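Local coordinates for protein mucin-like protocadherin (Homo sapiens, PDB 6OAE) that probably mediates calcium-dependent heterophilic adhesion between neighbouring microvilli, pairing with the cadherin CDHR2 to control how microvilli pack at the apical epithelial membrane, at residues V36-L41 with L68-L73; Y138-M143 with M175-L180. All blocks are in the same frame, centred on the assembly; numbering follows the deposited sequence.

Contact 1 of 2, residues V36-L41 with L68-L73; sequences VTLGAL and LEAQLL
With CG anti to the backbone N (chi1 177°) and the chain extended beyond it, Gln71 carries its amide out to the turn that follows strand 35-38, while Leu73, its CG anti to the carbonyl carbon, lays CD1 over Gly39. The setting is the antiparallel pairing of edge strand 35-38 with inner strand 67-76 in the Greek-key beta sandwich of the first cadherin repeat. Thr37 and Leu73 form a hydrogen-bonded pair, joined by Thr37 N to Leu73 O at 3.1 Å and by Leu73 N to Thr37 O, the latter almost straight. Gly39 N then reaches Gln71 O at 2.7 Å. Beyond this point the edge chain turns, and a side chain takes over the role of the backbone: Leu41 N donates to Gln71 OE1 at 3.0 Å, from above the amide plane. The other end of that amide, NE2, bonds Gln83 on the next strand, so both ends are held and the group's rotation is fixed. An alanine here would remove both amide bonds, and the turn at Leu41 would probably be less firmly held to the sheet. On the opposite face, Leu38 and Leu72 lie side by side, their CD2 atoms 4.0 Å apart, and Phe47 and Ile49 also pack on Leu38. The one carbon pair closer than usual van der Waals contact is Leu73 CD1 and Gly39 CA, at 3.5 Å.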
ATOM      1  N   VAL A  36       8.694  36.708  -5.032  1.00 37.38           N
ATOM      2  CA  VAL A  36       8.137  35.526  -4.307  1.00 35.25           C
ATOM      3  C   VAL A  36       9.238  34.471  -4.201  1.00 35.01           C
ATOM      4  O   VAL A  36       9.905  34.217  -5.205  1.00 36.74           O
ATOM      5  CB  VAL A  36       6.849  34.979  -4.954  1.00 33.98           C
ATOM      6  CG1 VAL A  36       7.075  34.421  -6.361  1.00 33.49           C
ATOM      7  CG2 VAL A  36       6.174  33.948  -4.051  1.00 31.79           C
ATOM      8  N   THR A  37       9.399  33.904  -3.014  1.00 33.48           N
ATOM      9  CA  THR A  37      10.375  32.852  -2.679  1.00 34.97           C
ATOM     10  C   THR A  37       9.673  31.820  -1.808  1.00 34.37           C
ATOM     11  O   THR A  37       8.609  32.163  -1.245  1.00 35.78           O
ATOM     12  CB  THR A  37      11.589  33.458  -1.964  1.00 37.55           C
ATOM     13  OG1 THR A  37      11.125  34.016  -0.737  1.00 37.84           O
ATOM     14  CG2 THR A  37      12.292  34.516  -2.786  1.00 37.89           C
ATOM     15  N   LEU A  38      10.230  30.615  -1.701  1.00 34.11           N
ATOM     16  CA  LEU A  38       9.694  29.559  -0.809  1.00 33.79           C
ATOM     17  C   LEU A  38      10.087  29.919   0.620  1.00 35.87           C
ATOM     18  O   LEU A  38      11.253  30.308   0.813  1.00 36.16           O
ATOM     19  CB  LEU A  38      10.240  28.174  -1.199  1.00 33.50           C
ATOM     20  CG  LEU A  38       9.646  27.571  -2.469  1.00 32.23           C
ATOM     21  CD1 LEU A  38      10.357  26.273  -2.840  1.00 32.69           C
ATOM     22  CD2 LEU A  38       8.149  27.317  -2.310  1.00 31.01           C
ATOM     23  N   GLY A  39       9.139  29.816   1.554  1.00 35.14           N
ATOM     24  CA  GLY A  39       9.367  29.961   3.001  1.00 37.19           C
ATOM     25  C   GLY A  39       9.746  28.637   3.640  1.00 38.09           C
ATOM     26  O   GLY A  39       9.628  27.571   2.970  1.00 38.66           O
ATOM     27  N   ALA A  40      10.178  28.686   4.899  1.00 38.73           N
ATOM     28  CA  ALA A  40      10.727  27.537   5.652  1.00 38.70           C
ATOM     29  C   ALA A  40       9.627  26.583   6.128  1.00 37.89           C
ATOM     30  O   ALA A  40      10.000  25.510   6.602  1.00 37.28           O
ATOM     31  CB  ALA A  40      11.564  28.022   6.809  1.00 39.81           C
ATOM     32  N   LEU A  41       8.334  26.928   6.028  1.00 38.55           N
ATOM     33  CA  LEU A  41       7.236  25.954   6.319  1.00 39.26           C
ATOM     34  C   LEU A  41       6.972  25.064   5.090  1.00 35.40           C
ATOM     35  O   LEU A  41       6.215  24.110   5.238  1.00 36.06           O
ATOM     36  CB  LEU A  41       5.959  26.668   6.783  1.00 42.94           C
ATOM     37  CG  LEU A  41       5.938  27.104   8.257  1.00 46.83           C
ATOM     38  CD1 LEU A  41       4.553  27.626   8.641  1.00 47.43           C
ATOM     39  CD2 LEU A  41       6.352  25.972   9.197  1.00 47.19           C
ATOM     40  N   LEU A  68       2.179  17.618   0.405  1.00 24.68           N
ATOM     41  CA  LEU A  68       3.347  18.500   0.191  1.00 24.24           C
ATOM     42  C   LEU A  68       2.809  19.922   0.270  1.00 25.56           C
ATOM     43  O   LEU A  68       1.756  20.170  -0.336  1.00 24.22           O
ATOM     44  CB  LEU A  68       4.000  18.190  -1.160  1.00 24.09           C
ATOM     45  CG  LEU A  68       4.215  16.704  -1.470  1.00 24.34           C
ATOM     46  CD1 LEU A  68       4.795  16.520  -2.871  1.00 24.79           C
ATOM     47  CD2 LEU A  68       5.111  16.062  -0.439  1.00 24.31           C
ATOM     48  N   GLU A  69       3.497  20.793   0.999  1.00 25.61           N
ATOM     49  CA  GLU A  69       3.088  22.188   1.242  1.00 27.97           C
ATOM     50  C   GLU A  69       4.181  23.124   0.734  1.00 26.06           C
ATOM     51  O   GLU A  69       5.348  22.883   1.014  1.00 25.51           O
ATOM     52  CB  GLU A  69       2.810  22.354   2.743  1.00 31.48           C
ATOM     53  CG  GLU A  69       2.635  23.793   3.187  1.00 35.82           C
ATOM     54  CD  GLU A  69       1.982  23.944   4.552  1.00 38.18           C
ATOM     55  OE1 GLU A  69       1.200  24.906   4.728  1.00 43.42           O
ATOM     56  OE2 GLU A  69       2.249  23.097   5.433  1.00 41.91           O
ATOM     57  N   ALA A  70       3.789  24.164   0.016  1.00 24.62           N
ATOM     58  CA  ALA A  70       4.670  25.258  -0.416  1.00 24.01           C
ATOM     59  C   ALA A  70       4.187  26.517   0.285  1.00 24.97           C
ATOM     60  O   ALA A  70       2.972  26.814   0.183  1.00 23.85           O
ATOM     61  CB  ALA A  70       4.643  25.424  -1.907  1.00 23.49           C
ATOM     62  N   GLN A  71       5.098  27.202   0.976  1.00 26.61           N
ATOM     63  CA  GLN A  71       4.831  28.534   1.590  1.00 27.61           C
ATOM     64  C   GLN A  71       5.417  29.555   0.634  1.00 27.28           C
ATOM     65  O   GLN A  71       6.642  29.538   0.455  1.00 30.39           O
ATOM     66  CB  GLN A  71       5.433  28.603   2.991  1.00 29.26           C
ATOM     67  CG  GLN A  71       5.253  29.965   3.654  1.00 30.90           C
ATOM     68  CD  GLN A  71       5.974  30.056   4.975  1.00 32.68           C
ATOM     69  OE1 GLN A  71       7.072  29.529   5.145  1.00 32.13           O
ATOM     70  NE2 GLN A  71       5.353  30.736   5.923  1.00 36.15           N
ATOM     71  N   LEU A  72       4.582  30.373   0.013  1.00 27.10           N
ATOM     72  CA  LEU A  72       5.015  31.421  -0.932  1.00 28.66           C
ATOM     73  C   LEU A  72       5.091  32.707  -0.129  1.00 31.57           C
ATOM     74  O   LEU A  72       4.036  33.122   0.375  1.00 31.06           O
ATOM     75  CB  LEU A  72       4.036  31.569  -2.097  1.00 28.64           C
ATOM     76  CG  LEU A  72       3.585  30.281  -2.784  1.00 29.77           C
ATOM     77  CD1 LEU A  72       2.973  30.595  -4.129  1.00 28.82           C
ATOM     78  CD2 LEU A  72       4.721  29.293  -2.928  1.00 29.90           C
ATOM     79  N   LEU A  73       6.291  33.271  -0.018  1.00 33.78           N
ATOM     80  CA  LEU A  73       6.575  34.524   0.716  1.00 35.55           C
ATOM     81  C   LEU A  73       6.681  35.624  -0.322  1.00 38.34           C
ATOM     82  O   LEU A  73       7.581  35.536  -1.171  1.00 36.92           O
ATOM     83  CB  LEU A  73       7.882  34.392   1.506  1.00 36.17           C
ATOM     84  CG  LEU A  73       7.924  33.337   2.608  1.00 36.15           C
ATOM     85  CD1 LEU A  73       9.256  33.398   3.347  1.00 36.41           C
ATOM     86  CD2 LEU A  73       6.781  33.488   3.599  1.00 36.41           C
TER

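Contact 2 of 2, residues Y138-M143 with M175-L180; sequences YTLQEM and MTFWLL
Edge strand 137-142 of the second cadherin repeat pairs antiparallel with inner strand 174-182, and the register is regular from Thr139 to Gln141. Thr139 with Leu180 and Gln141 with Trp178 are hydrogen-bonded pairs, each closed by two backbone bonds; Gln141 N to Trp178 O measures 2.8 Å and runs nearly along the C=O axis. A fifth bond, Met143 N to Thr176 O at 2.8 Å, carries the pairing past the end of the edge strand. Leu140 and Leu179 form the non-hydrogen-bonded pair between the two hydrogen-bonded ones. On their face Leu140, with CG anti to the backbone N, sets CD2 over one face of the Phe177 ring, 3.8 Å from its centroid in a CH-pi contact, as CD1 packs on Phe177 CB. Leu153 and Phe151 continue this apolar layer. The other face bears Trp178. Met143 crosses the indole at about a right angle, with CG over the six-membered ring, 3.4 Å from its centroid; SD makes an oblique Met-aromatic contact with that ring and meets Thr176 CG2 at 3.4 Å. Gln141 runs alongside the same indole, its amide turned 62° from the ring. An outermost strand thus joins an inner one within one sheet of the Greek-key cadherin sandwich.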
ATOM      1  N   TYR A 138      -7.023 -13.901  -0.081  1.00 21.71           N
ATOM      2  CA  TYR A 138      -6.261 -15.156   0.086  1.00 21.04           C
ATOM      3  C   TYR A 138      -7.038 -16.324  -0.485  1.00 22.01           C
ATOM      4  O   TYR A 138      -8.271 -16.429  -0.256  1.00 21.60           O
ATOM      5  CB  TYR A 138      -5.991 -15.403   1.557  1.00 20.33           C
ATOM      6  CG  TYR A 138      -5.148 -14.357   2.218  1.00 19.79           C
ATOM      7  CD1 TYR A 138      -5.721 -13.216   2.769  1.00 20.97           C
ATOM      8  CD2 TYR A 138      -3.769 -14.507   2.302  1.00 20.48           C
ATOM      9  CE1 TYR A 138      -4.936 -12.254   3.390  1.00 21.39           C
ATOM     10  CE2 TYR A 138      -2.981 -13.559   2.932  1.00 21.89           C
ATOM     11  CZ  TYR A 138      -3.565 -12.429   3.476  1.00 21.81           C
ATOM     12  OH  TYR A 138      -2.795 -11.474   4.088  1.00 23.41           O
ATOM     13  N   THR A 139      -6.318 -17.185  -1.185  1.00 22.53           N
ATOM     14  CA  THR A 139      -6.841 -18.398  -1.838  1.00 23.50           C
ATOM     15  C   THR A 139      -5.983 -19.577  -1.426  1.00 23.19           C
ATOM     16  O   THR A 139      -4.754 -19.423  -1.430  1.00 23.25           O
ATOM     17  CB  THR A 139      -6.848 -18.242  -3.360  1.00 25.83           C
ATOM     18  OG1 THR A 139      -7.621 -17.068  -3.611  1.00 30.14           O
ATOM     19  CG2 THR A 139      -7.468 -19.437  -4.043  1.00 28.87           C
ATOM     20  N   LEU A 140      -6.615 -20.711  -1.107  1.00 23.46           N
ATOM     21  CA  LEU A 140      -5.922 -21.977  -0.781  1.00 23.77           C
ATOM     22  C   LEU A 140      -6.181 -22.957  -1.930  1.00 25.94           C
ATOM     23  O   LEU A 140      -7.391 -23.180  -2.268  1.00 24.72           O
ATOM     24  CB  LEU A 140      -6.459 -22.499   0.545  1.00 24.51           C
ATOM     25  CG  LEU A 140      -5.624 -23.601   1.183  1.00 24.96           C
ATOM     26  CD1 LEU A 140      -4.341 -23.033   1.773  1.00 24.87           C
ATOM     27  CD2 LEU A 140      -6.442 -24.326   2.245  1.00 25.37           C
ATOM     28  N   GLN A 141      -5.118 -23.484  -2.534  1.00 27.23           N
ATOM     29  CA  GLN A 141      -5.205 -24.455  -3.659  1.00 29.61           C
ATOM     30  C   GLN A 141      -4.484 -25.742  -3.254  1.00 28.61           C
ATOM     31  O   GLN A 141      -3.300 -25.665  -2.930  1.00 25.33           O
ATOM     32  CB  GLN A 141      -4.602 -23.837  -4.913  1.00 33.10           C
ATOM     33  CG  GLN A 141      -4.682 -24.743  -6.132  1.00 38.35           C
ATOM     34  CD  GLN A 141      -4.103 -24.119  -7.379  1.00 43.43           C
ATOM     35  OE1 GLN A 141      -3.691 -24.827  -8.303  1.00 49.83           O
ATOM     36  NE2 GLN A 141      -4.066 -22.788  -7.418  1.00 44.83           N
ATOM     37  N   GLU A 142      -5.176 -26.878  -3.266  1.00 28.91           N
ATOM     38  CA  GLU A 142      -4.534 -28.162  -2.891  1.00 31.28           C
ATOM     39  C   GLU A 142      -3.413 -28.449  -3.895  1.00 31.78           C
ATOM     40  O   GLU A 142      -3.597 -28.197  -5.102  1.00 29.28           O
ATOM     41  CB  GLU A 142      -5.522 -29.321  -2.773  1.00 32.28           C
ATOM     42  CG  GLU A 142      -6.257 -29.669  -4.039  1.00 34.10           C
ATOM     43  CD  GLU A 142      -7.228 -30.813  -3.842  1.00 35.64           C
ATOM     44  OE1 GLU A 142      -7.439 -31.551  -4.808  1.00 37.93           O
ATOM     45  OE2 GLU A 142      -7.755 -30.970  -2.715  1.00 34.56           O
ATOM     46  N   MET A 143      -2.286 -28.911  -3.370  1.00 34.03           N
ATOM     47  CA  MET A 143      -1.099 -29.357  -4.134  1.00 38.68           C
ATOM     48  C   MET A 143      -1.148 -30.887  -4.217  1.00 38.57           C
ATOM     49  O   MET A 143      -0.830 -31.420  -5.277  1.00 41.06           O
ATOM     50  CB  MET A 143       0.179 -28.905  -3.432  1.00 41.82           C
ATOM     51  CG  MET A 143       1.278 -28.523  -4.376  1.00 48.32           C
ATOM     52  SD  MET A 143       2.885 -28.659  -3.579  1.00 56.14           S
ATOM     53  CE  MET A 143       3.112 -30.438  -3.625  1.00 54.58           C
ATOM     54  N   MET A 175      -0.513 -33.206   3.827  1.00 32.61           N
ATOM     55  CA  MET A 175      -1.400 -32.391   2.956  1.00 31.81           C
ATOM     56  C   MET A 175      -0.620 -31.119   2.619  1.00 31.23           C
ATOM     57  O   MET A 175      -0.193 -30.425   3.560  1.00 30.04           O
ATOM     58  CB  MET A 175      -2.721 -32.031   3.638  1.00 33.54           C
ATOM     59  CG  MET A 175      -3.755 -33.144   3.554  1.00 37.19           C
ATOM     60  SD  MET A 175      -4.716 -33.436   5.044  1.00 43.52           S
ATOM     61  CE  MET A 175      -3.408 -33.747   6.219  1.00 39.75           C
ATOM     62  N   THR A 176      -0.423 -30.831   1.336  1.00 28.22           N
ATOM     63  CA  THR A 176       0.301 -29.613   0.907  1.00 27.56           C
ATOM     64  C   THR A 176      -0.639 -28.716   0.111  1.00 24.81           C
ATOM     65  O   THR A 176      -1.443 -29.229  -0.702  1.00 24.11           O
ATOM     66  CB  THR A 176       1.597 -29.957   0.177  1.00 29.15           C
ATOM     67  OG1 THR A 176       2.367 -30.732   1.093  1.00 30.84           O
ATOM     68  CG2 THR A 176       2.382 -28.731  -0.225  1.00 30.76           C
ATOM     69  N   PHE A 177      -0.514 -27.413   0.352  1.00 24.27           N
ATOM     70  CA  PHE A 177      -1.323 -26.352  -0.275  1.00 22.99           C
ATOM     71  C   PHE A 177      -0.427 -25.259  -0.831  1.00 23.33           C
ATOM     72  O   PHE A 177       0.640 -25.007  -0.258  1.00 21.15           O
ATOM     73  CB  PHE A 177      -2.234 -25.688   0.747  1.00 22.98           C
ATOM     74  CG  PHE A 177      -3.282 -26.591   1.327  1.00 22.11           C
ATOM     75  CD1 PHE A 177      -4.448 -26.842   0.636  1.00 21.45           C
ATOM     76  CD2 PHE A 177      -3.103 -27.167   2.569  1.00 23.35           C
ATOM     77  CE1 PHE A 177      -5.430 -27.663   1.180  1.00 23.12           C
ATOM     78  CE2 PHE A 177      -4.075 -28.003   3.105  1.00 22.88           C
ATOM     79  CZ  PHE A 177      -5.240 -28.248   2.406  1.00 22.67           C
ATOM     80  N   TRP A 178      -0.880 -24.663  -1.922  1.00 25.41           N
ATOM     81  CA  TRP A 178      -0.437 -23.331  -2.385  1.00 27.85           C
ATOM     82  C   TRP A 178      -1.336 -22.317  -1.682  1.00 25.18           C
ATOM     83  O   TRP A 178      -2.586 -22.484  -1.735  1.00 24.14           O
ATOM     84  CB  TRP A 178      -0.542 -23.169  -3.896  1.00 33.20           C
ATOM     85  CG  TRP A 178       0.562 -23.806  -4.671  1.00 39.45           C
ATOM     86  CD1 TRP A 178       1.880 -23.448  -4.668  1.00 41.19           C
ATOM     87  CD2 TRP A 178       0.434 -24.899  -5.600  1.00 43.29           C
ATOM     88  NE1 TRP A 178       2.587 -24.256  -5.521  1.00 44.28           N
ATOM     89  CE2 TRP A 178       1.727 -25.154  -6.110  1.00 44.95           C
ATOM     90  CE3 TRP A 178      -0.640 -25.688  -6.044  1.00 45.24           C
ATOM     91  CZ2 TRP A 178       1.969 -26.172  -7.043  1.00 47.70           C
ATOM     92  CZ3 TRP A 178      -0.400 -26.692  -6.962  1.00 47.50           C
ATOM     93  CH2 TRP A 178       0.889 -26.931  -7.456  1.00 47.16           C
ATOM     94  N   LEU A 179      -0.732 -21.347  -1.032  1.00 23.58           N
ATOM     95  CA  LEU A 179      -1.428 -20.177  -0.470  1.00 23.40           C
ATOM     96  C   LEU A 179      -1.113 -18.995  -1.380  1.00 22.62           C
ATOM     97  O   LEU A 179       0.076 -18.673  -1.516  1.00 22.99           O
ATOM     98  CB  LEU A 179      -0.950 -19.939   0.959  1.00 23.23           C
ATOM     99  CG  LEU A 179      -1.650 -18.796   1.690  1.00 23.25           C
ATOM    100  CD1 LEU A 179      -3.146 -19.029   1.827  1.00 24.26           C
ATOM    101  CD2 LEU A 179      -1.014 -18.602   3.036  1.00 23.73           C
ATOM    102  N   LEU A 180      -2.136 -18.408  -1.992  1.00 21.68           N
ATOM    103  CA  LEU A 180      -1.996 -17.226  -2.875  1.00 23.47           C
ATOM    104  C   LEU A 180      -2.544 -16.020  -2.148  1.00 22.20           C
ATOM    105  O   LEU A 180      -3.541 -16.157  -1.426  1.00 22.44           O
ATOM    106  CB  LEU A 180      -2.783 -17.414  -4.171  1.00 25.93           C
ATOM    107  CG  LEU A 180      -2.575 -18.736  -4.896  1.00 29.98           C
ATOM    108  CD1 LEU A 180      -3.405 -18.761  -6.172  1.00 32.62           C
ATOM    109  CD2 LEU A 180      -1.112 -18.958  -5.206  1.00 31.42           C
TER
HETATM  110  O   HOH W   1      -5.653 -15.109  -3.712  1.00 28.48           O

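Overall arrangement
Contacts 1 and 2 are the same element of the cadherin fold repeated: in each domain the second strand of a four-stranded mixed sheet, ordered 1-4-3-2, pairs with the third, and the N-to-C directions of the paired short segments are 147° apart in both. They come in series along the chain and sit on opposite sides of its centre, 53 Å apart between centres and about 29 Å between nearest atoms, so neither touches the other. Three calcium ions bind between them at the junction of the repeats, where Asp95 and Asp131 are among the ligands. In contact 2 the side chain of Tyr138 lies about 11 Å from a bound calcium ion.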